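Local coordinates for protein cytidine deaminase (PDB 3R2N) that probably catalyses the zinc-dependent hydrolytic deamination of cytidine to uridine in pyrimidine salvage, working as a homotetramer, at residues Val39-Val50 with Cys60-Leu69; Arg97-Pro106 with Gln117-Gln125. All blocks are in the same frame, centred on the assembly; numbering follows the deposited sequence.

Overall arrangement
Interaction 1 (V39-V50 with C60-L69) seats helix 61-71, whose N-cap residue C60 is a zinc ligand, on strand 44-48, outermost in this chain's sheet, while interaction 2 (R97-P106 with Q117-Q125) packs helix 94-104 against the C-terminal end of the chain. Their centres lie 15 Å apart and the two helices meet directly: I66 CD1 comes to 3.5 Å from H103 CD2, and M65 CE to 3.9 Å from L100 CD2. C60 joins C93 and C96 on the zinc ion, C96 standing on helix 94-104 just before R97, whose side chain is about 7 Å from the metal. Both contacts reach the same mixed sheet and touch the second subunit.

Interaction 1 of 2, residues Val39-Val50 with Cys60-Leu69; sequences VNDGRLITGVNV and CAECSMISAL. With ZN (zinc ion), chain K; EDO (1,2-ethanediol), chain L.
Helix 61-71 of the cytidine deaminase fold, whose N-cap residue C60 is a zinc ligand, packs here on strand 44-48, outermost in this chain's sheet, with I45 and L69 in apolar contact at one end and S64 against V48 at the other. The axes of strand 44-48 and helix 61-69 approach to 5.4 Å, at 139° between their N-to-C directions. The backbones come close at G47, whose CA meets A61 O in a CA-H...O contact, bare backbone lying against the helix. A second such contact runs from M65 CA to T46 O at 3.4 Å. I45 has CG1 between its backbone N and carbonyl carbon (chi1 60°), which sends the extended branch to the helix; its CD1 lies 3.5 Å from L69 CB, and its CG1 touches M65 CG with the two side chains crossing at about a right angle. L69 CD1 also meets V39 CG1 at 3.7 Å. V39 CG2 covers one face of the R43 guanidinium. At the guanidinium edge R43 NH2 forms a salt bridge with D41 OD1 (2.9 Å), whereas R43 NH1 gives L69 O only a weak bond and also binds G74 O. D41 OD1 closes an Asx turn by accepting from R43 N. S64 OG stands 2.7 Å from V48 O and is hydrogen-bonded to S67 OG of the second subunit, so the buried hydroxyl lies at a subunit interface. C60 SG binds the zinc ion at 2.4 Å, C93 and C96 completing the protein ligands; O2 of an ethanediol, probably from the crystallisation liquor, takes a further site, and its O1 donates to E62 OE1 (2.9 Å). Beyond these segments, M65 and A61 touch V35 of strand 34-39, I66 reaches L77 of strand 77-83, and C60 and C63 pack on R95 of helix 94-104.

Interaction 2 of 2, residues Arg97-Pro106 with Gln117-Gln125; sequences RQLLYEHGGP and QTMAQLLPQ
M119 and L123 pack against R97 and Y101 on the tight side of the contact between helix 94-104 and the short helix 119-122 with the residue after it. Bends at chi2 and chi3 (-52° and -53°) fold the M119 chain back so that CE reaches R97 O at 3.4 Å and R97 CB at 3.7 Å, while SD lies by L100 CB. L123 CD2 packs on Y101 CB, and M119 CB lies 4.0 Å from Y101 CD1. The exposed side is looser: the Q125 amide stacks over one face of the Y101 ring, planes 17° apart, with NE2 4.1 Å above its centre. A water donates to Q98 OE1 and accepts weakly from Q125 NE2; Q98 OE1 also accepts from G94 N of the fourth subunit. Nearby, P106 O accepts from A120 N on a lone pair (3.0 Å), and T118 and Q121 form a capping box at the start of the same helix. R97 NH1 gives L122 O a bond of 3.0 Å lying in the guanidinium plane. Apolar contacts of M119 and L123 thus make up the inner part, while R97 links the end of helix 119-122 to P92 O, just before zinc ligand C93, through NE, and to P124 O of the fourth subunit through NH1.

Interaction 1 of 2, residues Val39-Val50 with Cys60-Leu69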
loop_
_atom_site.group_PDB
_atom_site.type_symbol
_atom_site.label_atom_id
_atom_site.label_comp_id
_atom_site.label_asym_id
_atom_site.label_seq_id
_atom_site.Cartn_x
_atom_site.Cartn_y
_atom_site.Cartn_z
ATOM N N VAL D 39 23.074 -9.734 2.205
ATOM C CA VAL D 39 22.915 -9.085 3.512
ATOM C C VAL D 39 24.336 -8.818 4.038
ATOM O O VAL D 39 25.315 -9.322 3.461
ATOM C CB VAL D 39 22.048 -9.942 4.466
ATOM C CG1 VAL D 39 21.595 -9.134 5.618
ATOM C CG2 VAL D 39 20.815 -10.450 3.724
ATOM N N ASN D 40 24.455 -7.996 5.081
ATOM C CA ASN D 40 25.750 -7.619 5.643
ATOM C C ASN D 40 26.507 -8.759 6.337
ATOM O O ASN D 40 27.679 -8.588 6.687
ATOM C CB ASN D 40 25.639 -6.383 6.555
ATOM C CG ASN D 40 24.714 -6.602 7.738
ATOM O OD1 ASN D 40 23.927 -7.563 7.761
ATOM N ND2 ASN D 40 24.789 -5.702 8.731
ATOM N N ASP D 41 25.844 -9.908 6.530
ATOM C CA ASP D 41 26.532 -11.153 6.946
ATOM C C ASP D 41 26.913 -12.068 5.770
ATOM O O ASP D 41 27.372 -13.200 5.972
ATOM C CB ASP D 41 25.707 -11.921 8.000
ATOM C CG ASP D 41 24.505 -12.685 7.407
ATOM O OD1 ASP D 41 24.035 -12.346 6.301
ATOM O OD2 ASP D 41 24.018 -13.638 8.081
ATOM N N GLY D 42 26.682 -11.586 4.551
ATOM C CA GLY D 42 26.987 -12.343 3.336
ATOM C C GLY D 42 25.927 -13.284 2.765
ATOM O O GLY D 42 26.138 -13.869 1.686
ATOM N N ARG D 43 24.815 -13.477 3.474
ATOM C CA ARG D 43 23.768 -14.359 2.943
ATOM C C ARG D 43 22.933 -13.736 1.826
ATOM O O ARG D 43 22.699 -12.509 1.779
ATOM C CB ARG D 43 22.853 -14.947 4.035
ATOM C CG ARG D 43 21.718 -14.063 4.474
ATOM C CD ARG D 43 21.050 -14.650 5.712
ATOM N NE ARG D 43 19.983 -13.784 6.201
ATOM C CZ ARG D 43 20.153 -12.751 7.036
ATOM N NH1 ARG D 43 19.090 -12.036 7.414
ATOM N NH2 ARG D 43 21.363 -12.435 7.519
ATOM N N LEU D 44 22.512 -14.614 0.925
ATOM C CA LEU D 44 21.713 -14.249 -0.229
ATOM C C LEU D 44 20.241 -14.401 0.111
ATOM O O LEU D 44 19.815 -15.468 0.536
ATOM C CB LEU D 44 22.053 -15.160 -1.406
ATOM C CG LEU D 44 21.916 -14.527 -2.795
ATOM C CD1 LEU D 44 22.764 -15.307 -3.798
ATOM C CD2 LEU D 44 20.484 -14.414 -3.287
ATOM N N ILE D 45 19.472 -13.335 -0.070
ATOM C CA ILE D 45 18.032 -13.430 0.004
ATOM C C ILE D 45 17.368 -13.057 -1.317
ATOM O O ILE D 45 18.013 -12.488 -2.187
ATOM C CB ILE D 45 17.436 -12.685 1.226
ATOM C CG1 ILE D 45 17.766 -11.184 1.206
ATOM C CG2 ILE D 45 17.910 -13.391 2.510
ATOM C CD1 ILE D 45 17.199 -10.414 2.417
ATOM N N THR D 46 16.099 -13.434 -1.485
ATOM C CA THR D 46 15.366 -13.210 -2.740
ATOM C C THR D 46 13.922 -12.842 -2.428
ATOM O O THR D 46 13.496 -12.913 -1.277
ATOM C CB THR D 46 15.294 -14.466 -3.586
ATOM O OG1 THR D 46 14.452 -15.423 -2.911
ATOM C CG2 THR D 46 16.678 -15.060 -3.841
ATOM N N GLY D 47 13.182 -12.461 -3.473
ATOM C CA GLY D 47 11.780 -12.058 -3.368
ATOM C C GLY D 47 11.191 -12.053 -4.768
ATOM O O GLY D 47 11.923 -11.842 -5.749
ATOM N N VAL D 48 9.892 -12.328 -4.856
ATOM C CA VAL D 48 9.148 -12.285 -6.111
ATOM C C VAL D 48 7.934 -11.402 -5.919
ATOM O O VAL D 48 7.431 -11.248 -4.776
ATOM C CB VAL D 48 8.639 -13.684 -6.542
ATOM C CG1 VAL D 48 9.816 -14.612 -6.813
ATOM C CG2 VAL D 48 7.698 -14.279 -5.476
ATOM N N ASN D 49 7.445 -10.816 -7.006
ATOM C CA ASN D 49 6.256 -9.993 -6.872
ATOM C C ASN D 49 5.046 -10.853 -6.676
ATOM O O ASN D 49 4.988 -11.940 -7.230
ATOM C CB ASN D 49 6.056 -9.001 -8.014
ATOM C CG ASN D 49 6.012 -9.652 -9.409
ATOM O OD1 ASN D 49 6.671 -10.681 -9.710
ATOM N ND2 ASN D 49 5.291 -8.977 -10.305
ATOM N N VAL D 50 4.089 -10.357 -5.886
ATOM C CA VAL D 50 2.815 -11.053 -5.684
ATOM C C VAL D 50 1.570 -10.143 -5.911
ATOM O O VAL D 50 1.216 -9.294 -5.067
ATOM C CB VAL D 50 2.774 -11.771 -4.314
ATOM C CG1 VAL D 50 1.561 -12.668 -4.216
ATOM C CG2 VAL D 50 4.053 -12.617 -4.113
ATOM N N CYS D 60 5.607 -5.828 -4.260
ATOM C CA CYS D 60 6.732 -5.860 -5.197
ATOM C C CYS D 60 7.704 -6.944 -4.776
ATOM O O CYS D 60 7.662 -7.401 -3.637
ATOM C CB CYS D 60 7.447 -4.520 -5.286
ATOM S SG CYS D 60 6.479 -3.175 -6.094
ATOM N N ALA D 61 8.566 -7.355 -5.704
ATOM C CA ALA D 61 9.628 -8.305 -5.421
ATOM C C ALA D 61 10.465 -7.847 -4.217
ATOM O O ALA D 61 10.781 -8.669 -3.340
ATOM C CB ALA D 61 10.531 -8.525 -6.692
ATOM N N GLU D 62 10.789 -6.550 -4.165
ATOM C CA GLU D 62 11.620 -5.963 -3.099
ATOM C C GLU D 62 10.949 -6.074 -1.721
ATOM O O GLU D 62 11.640 -6.344 -0.738
ATOM C CB GLU D 62 11.998 -4.497 -3.404
ATOM C CG GLU D 62 12.738 -4.288 -4.738
ATOM C CD GLU D 62 11.785 -3.983 -5.874
ATOM O OE1 GLU D 62 10.852 -4.790 -6.112
ATOM O OE2 GLU D 62 11.940 -2.925 -6.518
ATOM N N CYS D 63 9.628 -5.851 -1.667
ATOM C CA CYS D 63 8.787 -6.154 -0.462
ATOM C C CYS D 63 9.001 -7.608 0.017
ATOM O O CYS D 63 9.209 -7.849 1.220
ATOM C CB CYS D 63 7.296 -5.968 -0.749
ATOM S SG CYS D 63 6.769 -4.275 -1.180
ATOM N N SER D 64 8.962 -8.568 -0.931
ATOM C CA SER D 64 9.011 -9.954 -0.535
ATOM C C SER D 64 10.355 -10.226 0.090
ATOM O O SER D 64 10.439 -10.881 1.133
ATOM C CB SER D 64 8.727 -10.908 -1.685
ATOM O OG SER D 64 7.380 -10.833 -2.064
ATOM N N MET D 65 11.374 -9.625 -0.506
ATOM C CA MET D 65 12.752 -9.776 -0.064
ATOM C C MET D 65 12.992 -9.179 1.304
ATOM O O MET D 65 13.664 -9.780 2.132
ATOM C CB MET D 65 13.718 -9.159 -1.088
ATOM C CG MET D 65 15.156 -9.220 -0.615
ATOM S SD MET D 65 16.291 -8.389 -1.734
ATOM C CE MET D 65 15.724 -6.695 -1.581
ATOM N N ILE D 66 12.437 -7.996 1.528
ATOM C CA ILE D 66 12.426 -7.388 2.858
ATOM C C ILE D 66 11.827 -8.337 3.908
ATOM O O ILE D 66 12.441 -8.581 4.942
ATOM C CB ILE D 66 11.812 -5.958 2.840
ATOM C CG1 ILE D 66 12.752 -4.979 2.094
ATOM C CG2 ILE D 66 11.519 -5.441 4.244
ATOM C CD1 ILE D 66 14.183 -4.908 2.650
ATOM N N SER D 67 10.670 -8.922 3.629
ATOM C CA SER D 67 10.097 -9.955 4.531
ATOM C C SER D 67 11.033 -11.139 4.777
ATOM O O SER D 67 11.021 -11.722 5.866
ATOM C CB SER D 67 8.787 -10.490 3.973
ATOM O OG SER D 67 7.879 -9.420 3.870
ATOM N N ALA D 68 11.813 -11.511 3.754
ATOM C CA ALA D 68 12.750 -12.606 3.904
ATOM C C ALA D 68 13.923 -12.163 4.803
ATOM O O ALA D 68 14.400 -12.929 5.641
ATOM C CB ALA D 68 13.226 -13.119 2.517
ATOM N N LEU D 69 14.346 -10.905 4.650
ATOM C CA LEU D 69 15.412 -10.338 5.463
ATOM C C LEU D 69 15.129 -10.539 6.960
ATOM O O LEU D 69 16.018 -11.000 7.702
ATOM C CB LEU D 69 15.573 -8.857 5.151
ATOM C CG LEU D 69 16.510 -8.022 6.020
ATOM C CD1 LEU D 69 17.977 -8.473 5.867
ATOM C CD2 LEU D 69 16.321 -6.565 5.660
HETATM ZN ZN ZN K . 8.261 -1.556 -5.986
HETATM C C1 EDO L . 10.146 -3.094 -9.616
HETATM O O1 EDO L . 10.365 -4.329 -8.904
HETATM C C2 EDO L . 9.224 -2.215 -8.779
HETATM O O2 EDO L . 9.786 -2.037 -7.459
#

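Interaction 2 of 2, residues Arg97-Pro106 with Gln117-Gln125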
loop_
_atom_site.group_PDB
_atom_site.type_symbol
_atom_site.label_atom_id
_atom_site.label_comp_id
_atom_site.label_asym_id
_atom_site.label_seq_id
_atom_site.Cartn_x
_atom_site.Cartn_y
_atom_site.Cartn_z
ATOM N N ARG D 97 12.105 1.887 -3.133
ATOM C CA ARG D 97 13.314 2.643 -2.783
ATOM C C ARG D 97 13.210 3.073 -1.315
ATOM O O ARG D 97 14.200 3.030 -0.575
ATOM C CB ARG D 97 13.565 3.844 -3.701
ATOM C CG ARG D 97 13.643 3.521 -5.177
ATOM C CD ARG D 97 14.000 4.761 -5.999
ATOM N NE ARG D 97 13.719 4.569 -7.419
ATOM C CZ ARG D 97 14.172 5.330 -8.417
ATOM N NH1 ARG D 97 14.972 6.360 -8.183
ATOM N NH2 ARG D 97 13.801 5.060 -9.672
ATOM N N GLN D 98 12.007 3.434 -0.876
ATOM C CA GLN D 98 11.824 3.745 0.536
ATOM C C GLN D 98 12.067 2.500 1.444
ATOM O O GLN D 98 12.733 2.634 2.464
ATOM C CB GLN D 98 10.483 4.465 0.787
ATOM C CG GLN D 98 10.338 5.173 2.172
ATOM C CD GLN D 98 11.140 6.456 2.257
ATOM O OE1 GLN D 98 10.980 7.348 1.426
ATOM N NE2 GLN D 98 12.025 6.552 3.237
ATOM N N LEU D 99 11.578 1.307 1.078
ATOM C CA LEU D 99 11.863 0.097 1.896
ATOM C C LEU D 99 13.369 -0.157 1.955
ATOM O O LEU D 99 13.933 -0.268 3.048
ATOM C CB LEU D 99 11.123 -1.161 1.410
ATOM C CG LEU D 99 9.594 -1.172 1.280
ATOM C CD1 LEU D 99 9.107 -2.547 0.953
ATOM C CD2 LEU D 99 8.825 -0.629 2.500
ATOM N N LEU D 100 14.007 -0.187 0.783
ATOM C CA LEU D 100 15.435 -0.427 0.656
ATOM C C LEU D 100 16.285 0.547 1.457
ATOM O O LEU D 100 17.318 0.171 2.049
ATOM C CB LEU D 100 15.857 -0.374 -0.811
ATOM C CG LEU D 100 15.209 -1.407 -1.714
ATOM C CD1 LEU D 100 15.412 -1.054 -3.184
ATOM C CD2 LEU D 100 15.710 -2.799 -1.384
ATOM N N TYR D 101 15.861 1.804 1.462
ATOM C CA TYR D 101 16.567 2.828 2.182
ATOM C C TYR D 101 16.509 2.480 3.644
ATOM O O TYR D 101 17.526 2.506 4.330
ATOM C CB TYR D 101 15.938 4.216 1.984
ATOM C CG TYR D 101 16.871 5.308 2.468
ATOM C CD1 TYR D 101 17.910 5.765 1.647
ATOM C CD2 TYR D 101 16.747 5.864 3.747
ATOM C CE1 TYR D 101 18.787 6.763 2.070
ATOM C CE2 TYR D 101 17.631 6.863 4.190
ATOM C CZ TYR D 101 18.650 7.307 3.331
ATOM O OH TYR D 101 19.553 8.296 3.719
ATOM N N GLU D 102 15.313 2.176 4.120
ATOM C CA GLU D 102 15.130 1.888 5.519
ATOM C C GLU D 102 15.974 0.654 5.994
ATOM O O GLU D 102 16.407 0.624 7.137
ATOM C CB GLU D 102 13.638 1.788 5.858
ATOM C CG GLU D 102 13.404 1.405 7.288
ATOM C CD GLU D 102 12.302 2.168 7.974
ATOM O OE1 GLU D 102 11.678 3.053 7.360
ATOM O OE2 GLU D 102 12.050 1.881 9.155
ATOM N N HIS D 103 16.259 -0.305 5.111
ATOM C CA HIS D 103 16.947 -1.533 5.516
ATOM C C HIS D 103 18.362 -1.680 5.000
ATOM O O HIS D 103 19.033 -2.651 5.345
ATOM C CB HIS D 103 16.114 -2.766 5.161
ATOM C CG HIS D 103 14.715 -2.675 5.677
ATOM N ND1 HIS D 103 14.419 -2.779 7.014
ATOM C CD2 HIS D 103 13.548 -2.385 5.054
ATOM C CE1 HIS D 103 13.120 -2.592 7.192
ATOM N NE2 HIS D 103 12.572 -2.334 6.019
ATOM N N GLY D 104 18.821 -0.718 4.206
ATOM C CA GLY D 104 20.169 -0.762 3.655
ATOM C C GLY D 104 20.901 0.555 3.833
ATOM O O GLY D 104 22.148 0.589 3.736
ATOM N N GLY D 105 20.133 1.634 4.069
ATOM C CA GLY D 105 20.691 2.971 4.195
ATOM C C GLY D 105 21.242 3.520 2.886
ATOM O O GLY D 105 21.126 2.860 1.853
ATOM N N PRO D 106 21.868 4.720 2.918
ATOM C CA PRO D 106 22.345 5.426 1.707
ATOM C C PRO D 106 23.438 4.710 0.904
ATOM O O PRO D 106 23.635 5.004 -0.264
ATOM C CB PRO D 106 22.882 6.756 2.256
ATOM C CG PRO D 106 23.259 6.448 3.683
ATOM C CD PRO D 106 22.236 5.443 4.154
ATOM N N GLN D 117 24.255 1.895 -8.653
ATOM C CA GLN D 117 24.005 3.195 -8.037
ATOM C C GLN D 117 23.755 2.967 -6.559
ATOM O O GLN D 117 23.381 1.864 -6.168
ATOM C CB GLN D 117 22.775 3.865 -8.664
ATOM C CG GLN D 117 22.955 4.353 -10.111
ATOM C CD GLN D 117 23.528 5.744 -10.159
ATOM O OE1 GLN D 117 24.671 5.982 -9.762
ATOM N NE2 GLN D 117 22.729 6.683 -10.626
ATOM N N THR D 118 23.964 3.986 -5.730
ATOM C CA THR D 118 23.675 3.827 -4.315
ATOM C C THR D 118 22.286 4.384 -4.040
ATOM O O THR D 118 21.758 5.138 -4.844
ATOM C CB THR D 118 24.713 4.517 -3.413
ATOM O OG1 THR D 118 24.556 5.921 -3.530
ATOM C CG2 THR D 118 26.158 4.140 -3.799
ATOM N N MET D 119 21.710 4.031 -2.892
ATOM C CA MET D 119 20.431 4.596 -2.466
ATOM C C MET D 119 20.456 6.092 -2.214
ATOM O O MET D 119 19.423 6.758 -2.332
ATOM C CB MET D 119 19.867 3.862 -1.252
ATOM C CG MET D 119 19.335 2.476 -1.580
ATOM S SD MET D 119 18.131 2.390 -2.952
ATOM C CE MET D 119 16.981 3.644 -2.350
ATOM N N ALA D 120 21.623 6.624 -1.858
ATOM C CA ALA D 120 21.806 8.073 -1.758
ATOM C C ALA D 120 21.520 8.739 -3.105
ATOM O O ALA D 120 20.898 9.805 -3.159
ATOM C CB ALA D 120 23.252 8.409 -1.268
ATOM N N GLN D 121 21.998 8.103 -4.180
ATOM C CA GLN D 121 21.734 8.568 -5.533
ATOM C C GLN D 121 20.295 8.309 -5.965
ATOM O O GLN D 121 19.691 9.142 -6.654
ATOM C CB GLN D 121 22.707 7.933 -6.529
ATOM C CG GLN D 121 24.151 8.239 -6.214
ATOM C CD GLN D 121 25.119 7.318 -6.922
ATOM O OE1 GLN D 121 25.097 6.103 -6.739
ATOM N NE2 GLN D 121 26.001 7.902 -7.726
ATOM N N LEU D 122 19.747 7.162 -5.572
ATOM C CA LEU D 122 18.408 6.780 -6.026
ATOM C C LEU D 122 17.276 7.401 -5.231
ATOM O O LEU D 122 16.200 7.617 -5.780
ATOM C CB LEU D 122 18.246 5.258 -6.123
ATOM C CG LEU D 122 19.179 4.564 -7.132
ATOM C CD1 LEU D 122 18.847 3.092 -7.159
ATOM C CD2 LEU D 122 19.068 5.166 -8.537
ATOM N N LEU D 123 17.513 7.697 -3.957
ATOM C CA LEU D 123 16.501 8.364 -3.149
ATOM C C LEU D 123 17.126 9.482 -2.321
ATOM O O LEU D 123 17.210 9.348 -1.100
ATOM C CB LEU D 123 15.750 7.353 -2.253
ATOM C CG LEU D 123 14.418 7.696 -1.567
ATOM C CD1 LEU D 123 13.222 7.743 -2.553
ATOM C CD2 LEU D 123 14.096 6.696 -0.449
ATOM N N PRO D 124 17.555 10.601 -2.979
ATOM C CA PRO D 124 18.128 11.775 -2.266
ATOM C C PRO D 124 17.184 12.262 -1.200
ATOM O O PRO D 124 15.970 12.315 -1.431
ATOM C CB PRO D 124 18.221 12.851 -3.336
ATOM C CG PRO D 124 18.025 12.164 -4.634
ATOM C CD PRO D 124 17.326 10.883 -4.412
ATOM N N GLN D 125 17.734 12.621 -0.045
ATOM C CA GLN D 125 16.912 12.933 1.139
ATOM C C GLN D 125 16.888 14.435 1.454
ATOM O O GLN D 125 17.027 15.284 0.562
ATOM C CB GLN D 125 17.432 12.153 2.364
ATOM C CG GLN D 125 17.287 10.646 2.293
ATOM C CD GLN D 125 15.848 10.174 2.568
ATOM O OE1 GLN D 125 15.224 10.550 3.574
ATOM N NE2 GLN D 125 15.332 9.335 1.676
HETATM O O HOH W 1 12.215 9.787 1.329
#